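Side-chain contacts in putative uncharacterized protein (Rhodobacter sphaeroides 2.4.1, PDB 3FAC), which is of uncertain function but belongs to the Gfa family of zinc-associated proteins, and so may have carbon-sulfur lyase activity: residues Gly8-Glu13 with Trp68-Cys73; Val14-Gly19 with Ala93-Val98; Ala36-Ala41 with Gly74-His79. One frame throughout, in Å; residues are numbered along the deposited sequence.

Interaction 1. Residues Gly8-Glu13 with Trp68-Cys73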
loop_
_atom_site.group_PDB
_atom_site.type_symbol
_atom_site.label_atom_id
_atom_site.label_comp_id
_atom_site.label_asym_id
_atom_site.label_seq_id
_atom_site.Cartn_x
_atom_site.Cartn_y
_atom_site.Cartn_z
ATOM N N GLY A 8 0.849 14.839 1.298
ATOM C CA GLY A 8 -0.478 15.153 0.803
ATOM C C GLY A 8 -0.463 15.269 -0.710
ATOM O O GLY A 8 -1.487 15.551 -1.335
ATOM N N ALA A 9 0.709 15.048 -1.296
ATOM C CA ALA A 9 0.880 15.123 -2.743
ATOM C C ALA A 9 0.116 14.017 -3.467
ATOM O O ALA A 9 -0.395 14.221 -4.565
ATOM C CB ALA A 9 2.369 15.037 -3.097
ATOM N N VAL A 10 0.034 12.848 -2.843
ATOM C CA VAL A 10 -0.640 11.715 -3.463
ATOM C C VAL A 10 -1.967 11.346 -2.797
ATOM O O VAL A 10 -2.068 11.292 -1.570
ATOM C CB VAL A 10 0.269 10.466 -3.438
ATOM C CG1 VAL A 10 -0.268 9.417 -4.384
ATOM C CG2 VAL A 10 1.695 10.844 -3.800
ATOM N N GLU A 11 -2.986 11.099 -3.615
ATOM C CA GLU A 11 -4.285 10.688 -3.102
ATOM C C GLU A 11 -4.873 9.570 -3.945
ATOM O O GLU A 11 -4.999 9.697 -5.162
ATOM C CB GLU A 11 -5.287 11.845 -3.069
ATOM C CG GLU A 11 -6.641 11.397 -2.510
ATOM C CD GLU A 11 -7.652 12.518 -2.375
ATOM O OE1 GLU A 11 -7.311 13.559 -1.775
ATOM O OE2 GLU A 11 -8.796 12.347 -2.852
ATOM N N ILE A 12 -5.232 8.473 -3.295
ATOM C CA ILE A 12 -5.824 7.355 -4.003
ATOM C C ILE A 12 -7.283 7.188 -3.590
ATOM O O ILE A 12 -7.750 7.815 -2.635
ATOM C CB ILE A 12 -5.065 6.041 -3.719
ATOM C CG1 ILE A 12 -5.067 5.744 -2.220
ATOM C CG2 ILE A 12 -3.638 6.144 -4.232
ATOM C CD1 ILE A 12 -4.492 4.386 -1.869
ATOM N N GLU A 13 -7.994 6.349 -4.333
ATOM C CA GLU A 13 -9.399 6.052 -4.079
ATOM C C GLU A 13 -9.460 4.535 -4.199
ATOM O O GLU A 13 -9.461 4.000 -5.307
ATOM C CB GLU A 13 -10.267 6.710 -5.155
ATOM C CG GLU A 13 -11.635 7.177 -4.684
ATOM C CD GLU A 13 -12.618 6.046 -4.483
ATOM O OE1 GLU A 13 -12.324 5.125 -3.689
ATOM O OE2 GLU A 13 -13.695 6.082 -5.120
ATOM N N TRP A 68 5.145 1.464 -5.158
ATOM C CA TRP A 68 5.127 2.909 -5.361
ATOM C C TRP A 68 5.257 3.638 -4.033
ATOM O O TRP A 68 4.784 3.157 -3.003
ATOM C CB TRP A 68 3.830 3.362 -6.032
ATOM C CG TRP A 68 3.411 2.526 -7.189
ATOM C CD1 TRP A 68 2.708 1.358 -7.140
ATOM C CD2 TRP A 68 3.681 2.776 -8.570
ATOM N NE1 TRP A 68 2.522 0.864 -8.406
ATOM C CE2 TRP A 68 3.112 1.714 -9.304
ATOM C CE3 TRP A 68 4.351 3.794 -9.260
ATOM C CZ2 TRP A 68 3.193 1.639 -10.702
ATOM C CZ3 TRP A 68 4.432 3.721 -10.655
ATOM C CH2 TRP A 68 3.855 2.650 -11.358
ATOM N N PHE A 69 5.907 4.796 -4.062
ATOM C CA PHE A 69 6.072 5.610 -2.865
ATOM C C PHE A 69 6.221 7.071 -3.266
ATOM O O PHE A 69 6.781 7.383 -4.317
ATOM C CB PHE A 69 7.280 5.131 -2.045
ATOM C CG PHE A 69 8.616 5.460 -2.653
ATOM C CD1 PHE A 69 9.163 6.736 -2.529
ATOM C CD2 PHE A 69 9.344 4.485 -3.328
ATOM C CE1 PHE A 69 10.411 7.037 -3.063
ATOM C CE2 PHE A 69 10.596 4.777 -3.869
ATOM C CZ PHE A 69 11.130 6.056 -3.734
ATOM N N CYS A 70 5.690 7.959 -2.436
ATOM C CA CYS A 70 5.747 9.394 -2.687
ATOM C C CYS A 70 7.189 9.906 -2.659
ATOM O O CYS A 70 7.899 9.707 -1.681
ATOM C CB CYS A 70 4.908 10.119 -1.638
ATOM S SG CYS A 70 4.886 11.906 -1.819
ATOM N N ARG A 71 7.616 10.574 -3.727
ATOM C CA ARG A 71 8.988 11.086 -3.813
ATOM C C ARG A 71 9.296 12.199 -2.813
ATOM O O ARG A 71 10.461 12.468 -2.520
ATOM C CB ARG A 71 9.278 11.594 -5.234
ATOM C CG ARG A 71 8.491 12.840 -5.614
ATOM C CD ARG A 71 8.489 13.095 -7.120
ATOM N NE ARG A 71 9.812 13.429 -7.639
ATOM C CZ ARG A 71 10.461 14.564 -7.388
ATOM N NH1 ARG A 71 9.914 15.497 -6.616
ATOM N NH2 ARG A 71 11.666 14.768 -7.909
ATOM N N THR A 72 8.258 12.837 -2.283
ATOM C CA THR A 72 8.447 13.934 -1.344
ATOM C C THR A 72 8.538 13.494 0.113
ATOM O O THR A 72 9.534 13.774 0.784
ATOM C CB THR A 72 7.316 14.980 -1.479
ATOM O OG1 THR A 72 7.237 15.415 -2.839
ATOM C CG2 THR A 72 7.592 16.189 -0.604
ATOM N N CYS A 73 7.503 12.817 0.604
ATOM C CA CYS A 73 7.494 12.370 1.988
ATOM C C CYS A 73 8.015 10.939 2.153
ATOM O O CYS A 73 8.204 10.454 3.272
ATOM C CB CYS A 73 6.081 12.508 2.573
ATOM S SG CYS A 73 4.758 11.767 1.589
#

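Interaction 2. Residues Val14-Gly19 with Ala93-Val98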
loop_
_atom_site.group_PDB
_atom_site.type_symbol
_atom_site.label_atom_id
_atom_site.label_comp_id
_atom_site.label_asym_id
_atom_site.label_seq_id
_atom_site.Cartn_x
_atom_site.Cartn_y
_atom_site.Cartn_z
ATOM N N VAL A 14 -9.499 3.836 -3.068
ATOM C CA VAL A 14 -9.507 2.376 -3.107
ATOM C C VAL A 14 -10.587 1.665 -2.296
ATOM O O VAL A 14 -11.002 2.130 -1.236
ATOM C CB VAL A 14 -8.124 1.819 -2.673
ATOM C CG1 VAL A 14 -7.815 2.240 -1.251
ATOM C CG2 VAL A 14 -8.101 0.311 -2.800
ATOM N N GLU A 15 -11.036 0.530 -2.822
ATOM C CA GLU A 15 -12.042 -0.299 -2.171
ATOM C C GLU A 15 -11.336 -1.581 -1.752
ATOM O O GLU A 15 -10.819 -2.311 -2.600
ATOM C CB GLU A 15 -13.175 -0.641 -3.141
ATOM C CG GLU A 15 -13.954 0.557 -3.663
ATOM C CD GLU A 15 -14.648 1.333 -2.559
ATOM O OE1 GLU A 15 -15.346 0.697 -1.741
ATOM O OE2 GLU A 15 -14.501 2.577 -2.514
ATOM N N LEU A 16 -11.306 -1.851 -0.451
ATOM C CA LEU A 16 -10.643 -3.046 0.058
ATOM C C LEU A 16 -11.417 -4.311 -0.259
ATOM O O LEU A 16 -12.634 -4.361 -0.102
ATOM C CB LEU A 16 -10.450 -2.943 1.572
ATOM C CG LEU A 16 -9.675 -1.727 2.076
ATOM C CD1 LEU A 16 -9.599 -1.785 3.594
ATOM C CD2 LEU A 16 -8.283 -1.700 1.459
ATOM N N LEU A 17 -10.699 -5.337 -0.696
ATOM C CA LEU A 17 -11.314 -6.612 -1.030
ATOM C C LEU A 17 -12.065 -7.205 0.153
ATOM O O LEU A 17 -13.268 -7.441 0.075
ATOM C CB LEU A 17 -10.252 -7.608 -1.495
ATOM C CG LEU A 17 -10.752 -9.036 -1.733
ATOM C CD1 LEU A 17 -11.805 -9.043 -2.834
ATOM C CD2 LEU A 17 -9.580 -9.929 -2.106
ATOM N N ASN A 18 -11.351 -7.452 1.245
ATOM C CA ASN A 18 -11.964 -8.038 2.428
ATOM C C ASN A 18 -11.613 -7.247 3.679
ATOM O O ASN A 18 -11.067 -7.788 4.639
ATOM C CB ASN A 18 -11.509 -9.493 2.582
ATOM C CG ASN A 18 -12.336 -10.260 3.598
ATOM O OD1 ASN A 18 -13.559 -10.341 3.479
ATOM N ND2 ASN A 18 -11.672 -10.831 4.599
ATOM N N GLY A 19 -11.929 -5.958 3.655
ATOM C CA GLY A 19 -11.647 -5.098 4.789
ATOM C C GLY A 19 -10.239 -5.228 5.333
ATOM O O GLY A 19 -9.284 -5.459 4.590
ATOM N N ALA A 93 -2.153 2.681 6.934
ATOM C CA ALA A 93 -1.932 3.941 7.625
ATOM C C ALA A 93 -2.235 5.183 6.793
ATOM O O ALA A 93 -2.386 6.272 7.341
ATOM C CB ALA A 93 -0.509 3.999 8.145
ATOM N N ILE A 94 -2.317 5.045 5.476
ATOM C CA ILE A 94 -2.629 6.214 4.658
ATOM C C ILE A 94 -4.147 6.383 4.518
ATOM O O ILE A 94 -4.631 7.456 4.152
ATOM C CB ILE A 94 -1.991 6.138 3.232
ATOM C CG1 ILE A 94 -2.657 5.043 2.398
ATOM C CG2 ILE A 94 -0.496 5.885 3.342
ATOM C CD1 ILE A 94 -2.308 5.121 0.919
ATOM N N LEU A 95 -4.890 5.321 4.815
ATOM C CA LEU A 95 -6.349 5.348 4.730
ATOM C C LEU A 95 -6.931 6.313 5.759
ATOM O O LEU A 95 -6.631 6.221 6.950
ATOM C CB LEU A 95 -6.919 3.941 4.958
ATOM C CG LEU A 95 -6.415 2.840 4.017
ATOM C CD1 LEU A 95 -7.053 1.529 4.415
ATOM C CD2 LEU A 95 -6.744 3.181 2.566
ATOM N N GLU A 96 -7.765 7.234 5.284
ATOM C CA GLU A 96 -8.389 8.244 6.131
ATOM C C GLU A 96 -9.169 7.633 7.286
ATOM O O GLU A 96 -9.996 6.743 7.089
ATOM C CB GLU A 96 -9.307 9.136 5.285
ATOM C CG GLU A 96 -10.082 10.187 6.071
ATOM C CD GLU A 96 -10.620 11.307 5.189
ATOM O OE1 GLU A 96 -9.828 12.207 4.825
ATOM O OE2 GLU A 96 -11.826 11.289 4.855
ATOM N N GLY A 97 -8.883 8.115 8.495
ATOM C CA GLY A 97 -9.562 7.630 9.682
ATOM C C GLY A 97 -9.014 6.333 10.248
ATOM O O GLY A 97 -9.630 5.727 11.128
ATOM N N VAL A 98 -7.856 5.903 9.759
ATOM C CA VAL A 98 -7.265 4.659 10.238
ATOM C C VAL A 98 -5.951 4.837 10.981
ATOM O O VAL A 98 -4.949 5.256 10.403
ATOM C CB VAL A 98 -7.008 3.667 9.076
ATOM C CG1 VAL A 98 -6.394 2.382 9.614
ATOM C CG2 VAL A 98 -8.310 3.368 8.347
#

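Interaction 3. Residues Ala36-Ala41 with Gly74-His79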
loop_
_atom_site.group_PDB
_atom_site.type_symbol
_atom_site.label_atom_id
_atom_site.label_comp_id
_atom_site.label_asym_id
_atom_site.label_seq_id
_atom_site.Cartn_x
_atom_site.Cartn_y
_atom_site.Cartn_z
ATOM N N ALA A 36 5.244 -1.344 6.843
ATOM C CA ALA A 36 3.811 -1.085 6.804
ATOM C C ALA A 36 2.925 -2.323 6.892
ATOM O O ALA A 36 3.373 -3.445 6.673
ATOM C CB ALA A 36 3.472 -0.302 5.543
ATOM N N ILE A 37 1.661 -2.093 7.231
ATOM C CA ILE A 37 0.654 -3.145 7.328
ATOM C C ILE A 37 -0.209 -2.980 6.081
ATOM O O ILE A 37 -0.759 -1.903 5.844
ATOM C CB ILE A 37 -0.229 -2.969 8.585
ATOM C CG1 ILE A 37 0.608 -3.207 9.844
ATOM C CG2 ILE A 37 -1.398 -3.927 8.543
ATOM C CD1 ILE A 37 -0.149 -3.016 11.147
ATOM N N ALA A 38 -0.326 -4.034 5.281
ATOM C CA ALA A 38 -1.108 -3.952 4.057
ATOM C C ALA A 38 -2.443 -4.695 4.084
ATOM O O ALA A 38 -2.703 -5.515 4.968
ATOM C CB ALA A 38 -0.270 -4.443 2.881
ATOM N N ALA A 39 -3.279 -4.378 3.100
ATOM C CA ALA A 39 -4.596 -4.981 2.918
ATOM C C ALA A 39 -4.800 -5.070 1.408
ATOM O O ALA A 39 -4.389 -4.173 0.676
ATOM C CB ALA A 39 -5.668 -4.111 3.547
ATOM N N THR A 40 -5.430 -6.143 0.943
ATOM C CA THR A 40 -5.639 -6.351 -0.490
ATOM C C THR A 40 -6.705 -5.468 -1.148
ATOM O O THR A 40 -7.533 -4.863 -0.471
ATOM C CB THR A 40 -5.982 -7.834 -0.775
ATOM O OG1 THR A 40 -4.935 -8.670 -0.269
ATOM C CG2 THR A 40 -6.124 -8.081 -2.268
ATOM N N ALA A 41 -6.660 -5.402 -2.478
ATOM C CA ALA A 41 -7.611 -4.629 -3.272
ATOM C C ALA A 41 -7.509 -5.011 -4.753
ATOM O O ALA A 41 -6.420 -5.017 -5.323
ATOM C CB ALA A 41 -7.350 -3.140 -3.098
ATOM N N GLY A 74 8.250 10.267 1.032
ATOM C CA GLY A 74 8.766 8.909 1.077
ATOM C C GLY A 74 7.789 7.864 1.578
ATOM O O GLY A 74 8.169 6.713 1.785
ATOM N N ILE A 75 6.526 8.248 1.759
ATOM C CA ILE A 75 5.514 7.319 2.257
ATOM C C ILE A 75 5.010 6.308 1.231
ATOM O O ILE A 75 4.553 6.667 0.147
ATOM C CB ILE A 75 4.296 8.077 2.823
ATOM C CG1 ILE A 75 4.728 8.944 4.010
ATOM C CG2 ILE A 75 3.205 7.087 3.223
ATOM C CD1 ILE A 75 5.396 8.164 5.142
ATOM N N TYR A 76 5.095 5.036 1.594
ATOM C CA TYR A 76 4.636 3.946 0.740
ATOM C C TYR A 76 3.106 3.951 0.659
ATOM O O TYR A 76 2.425 3.775 1.669
ATOM C CB TYR A 76 5.140 2.618 1.321
ATOM C CG TYR A 76 4.226 1.428 1.125
ATOM C CD1 TYR A 76 3.957 0.923 -0.151
ATOM C CD2 TYR A 76 3.673 0.771 2.226
ATOM C CE1 TYR A 76 3.163 -0.213 -0.322
ATOM C CE2 TYR A 76 2.879 -0.364 2.068
ATOM C CZ TYR A 76 2.631 -0.853 0.793
ATOM O OH TYR A 76 1.871 -1.994 0.640
ATOM N N THR A 77 2.573 4.150 -0.542
ATOM C CA THR A 77 1.126 4.179 -0.742
ATOM C C THR A 77 0.543 2.795 -1.019
ATOM O O THR A 77 -0.249 2.272 -0.229
ATOM C CB THR A 77 0.733 5.105 -1.925
ATOM O OG1 THR A 77 1.457 4.715 -3.098
ATOM C CG2 THR A 77 1.045 6.559 -1.606
ATOM N N HIS A 78 0.935 2.207 -2.144
ATOM C CA HIS A 78 0.435 0.895 -2.544
ATOM C C HIS A 78 1.429 0.185 -3.459
ATOM O O HIS A 78 2.427 0.770 -3.877
ATOM C CB HIS A 78 -0.890 1.052 -3.290
ATOM C CG HIS A 78 -0.760 1.781 -4.593
ATOM N ND1 HIS A 78 -0.361 3.097 -4.674
ATOM C CD2 HIS A 78 -0.943 1.365 -5.868
ATOM C CE1 HIS A 78 -0.305 3.461 -5.942
ATOM N NE2 HIS A 78 -0.653 2.428 -6.688
ATOM N N HIS A 79 1.140 -1.075 -3.773
ATOM C CA HIS A 79 1.994 -1.861 -4.656
ATOM C C HIS A 79 1.216 -2.996 -5.306
ATOM O O HIS A 79 0.200 -3.446 -4.783
ATOM C CB HIS A 79 3.179 -2.452 -3.887
ATOM C CG HIS A 79 2.797 -3.534 -2.926
ATOM N ND1 HIS A 79 2.218 -3.275 -1.704
ATOM C CD2 HIS A 79 2.909 -4.881 -3.013
ATOM C CE1 HIS A 79 1.992 -4.416 -1.077
ATOM N NE2 HIS A 79 2.402 -5.406 -1.850
#

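Interaction 1. Residues Gly8-Glu13 with Trp68-Cys73
Val10 and Cys70 meet beside the cysteine cluster at one end of the beta-tent fold, where the chain entering strand 11-14 of one sheet passes the end of strand 66-70 of the other. Cys70 and Cys73 form a C-x-x-C knuckle like those of zinc-ribbon sites, and Cys5 and Cys7 lie against it, consistent with the cysteine-rich zinc site of this family. In the model Cys73 SG is joined to Cys7 SG as a disulfide, though the sulfurs of this cluster are so crowded that its exact bonding is uncertain.

The close part is small and wholly apolar. Val10 sets its CG1 branch anti to the backbone N (chi1 -165°), which leaves CG2 to reach across, and that methyl touches the flank of the cysteine: Val10 CG2 is 3.9 Å from Cys70 CB. The sulfur, whose position is less sure, stands beside the same methyl, with Ala9 CB some 4.2 Å from Cys70 SG as modelled. Leu55 packs on Val10 from strand 55-58, so the valine is buried between neighbours.

Toward solvent the contact thins. No hydrogen bond joins the two segments; Arg71 and Thr72 lie exposed on the outer turn of the knuckle, and the threonine hydroxyl is hydrogen-bonded to Asn54. Glu11, one residue beyond Val10, is committed to its own sheet by a salt bridge to Arg50.

Within the knuckle the backbone turns its N-H groups toward that doubtful sulfur. Both bonds are weak: Thr72 N lies 3.5 Å from Cys70 SG, and Cys73 N, more nearly straight at 172°, lies 3.7 Å from Cys70 SG.

Interaction 2. Residues Val14-Gly19 with Ala93-Val98
Val14 takes the torsion that wedges CG1 between its backbone N and carbonyl carbon (chi1 61°), and this methyl is the one that meets Leu95. The leucine holds CG anti to its carbonyl carbon (chi1 -57°), carrying both methyls across to the other segment. The two side chains cross at about a right angle, with Val14 CG1 4.1 Å from Leu95 CD2.

The second branch of the leucine has a different partner: Leu16 CD1 comes end to end with Leu95 CD1 at 4.3 Å. One forked side chain is thus shared between the last residue of strand 11-14 and Leu16 just beyond it. In the beta-tent fold this joins the strand end and its loop to the chain following strand 87-91, and hence the connections of both sheets. Val90 and Phe20 also pack on Leu95, while Ala41 and Ala39 of strand 38-42 lie against Val14 and Leu16 respectively.

Just past the leucine the chain reverses in a type II turn from Leu95 to Val98. Gly97 occupies the third position with positive phi, as this turn type commonly has. Glu96 and Gly97 are exposed at the turn, which is closed by Val98 N bonding to Leu95 O at 3.1 Å.

Interaction 3. Residues Ala36-Ala41 with Gly74-His79
Residues Ala36-Ala41 and Gly74-His79 run parallel with strand 87-91 lying between their strands in the sheet, and their closest CA atoms, those of Ala36 and Tyr76, are 7.9 Å apart.

Side chains bridge that gap over one face of the sheet, and the Tyr76 ring does nearly all the touching. Ala36 CB meets the ring at its edge, in the ring plane, 3.5 Å from Tyr76 CD2 and equally close to the neighbouring CE2. Farther along the ring, Ala38 CB stands 4.0 Å from Tyr76 OH, so two alanines line one side of the tyrosine. Its chi1 of 147°, away from a staggered value, lays the ring along them.

The phenol is fixed at its far end by a hydrogen bond between Tyr76 OH and His79 ND1 at 2.7 Å, and Arg34 makes a cation-pi contact with the ring. Tyrosine and histidine are three residues apart, yet they meet, probably because Thr77 departs from extended geometry (psi -65°) and interrupts the usual alternation of faces. Thr77 OG1 in turn is hydrogen-bonded with His78 ND1 at 2.9 Å, helping to orient an imidazole that stacks on Trp68 and meets Tyr88 edge to face. His79 likewise adjoins His67.

Small alanines against a tyrosine that is itself hydrogen-bonded to a histidine thus reach across an intervening strand in the five-stranded antiparallel sheet of the beta-tent fold to which the Gfa family belongs.

How the interactions relate
The three contacts span the beta-tent from its cysteine cluster to its middle. Interaction 3 lies about 1 Å from the centre of the chain; the centre of interaction 2 is about 10 Å from it and that of interaction 1 about 11 Å, while interactions 1 and 2 are about 15 Å apart. Strands 66-70 and 76-80, neighbours in the five-stranded sheet, tie interaction 1 to interaction 3, with Cys70 N 3.1 Å from Ile75 O. Residues 8-13 lead directly into 14-19, and Ile12 packs on Ile94. Both segments of interaction 3 fall between those of interaction 2, whereas interaction 1 alternates with each. Interaction 1 joins the two sheets; interaction 3 lies within one.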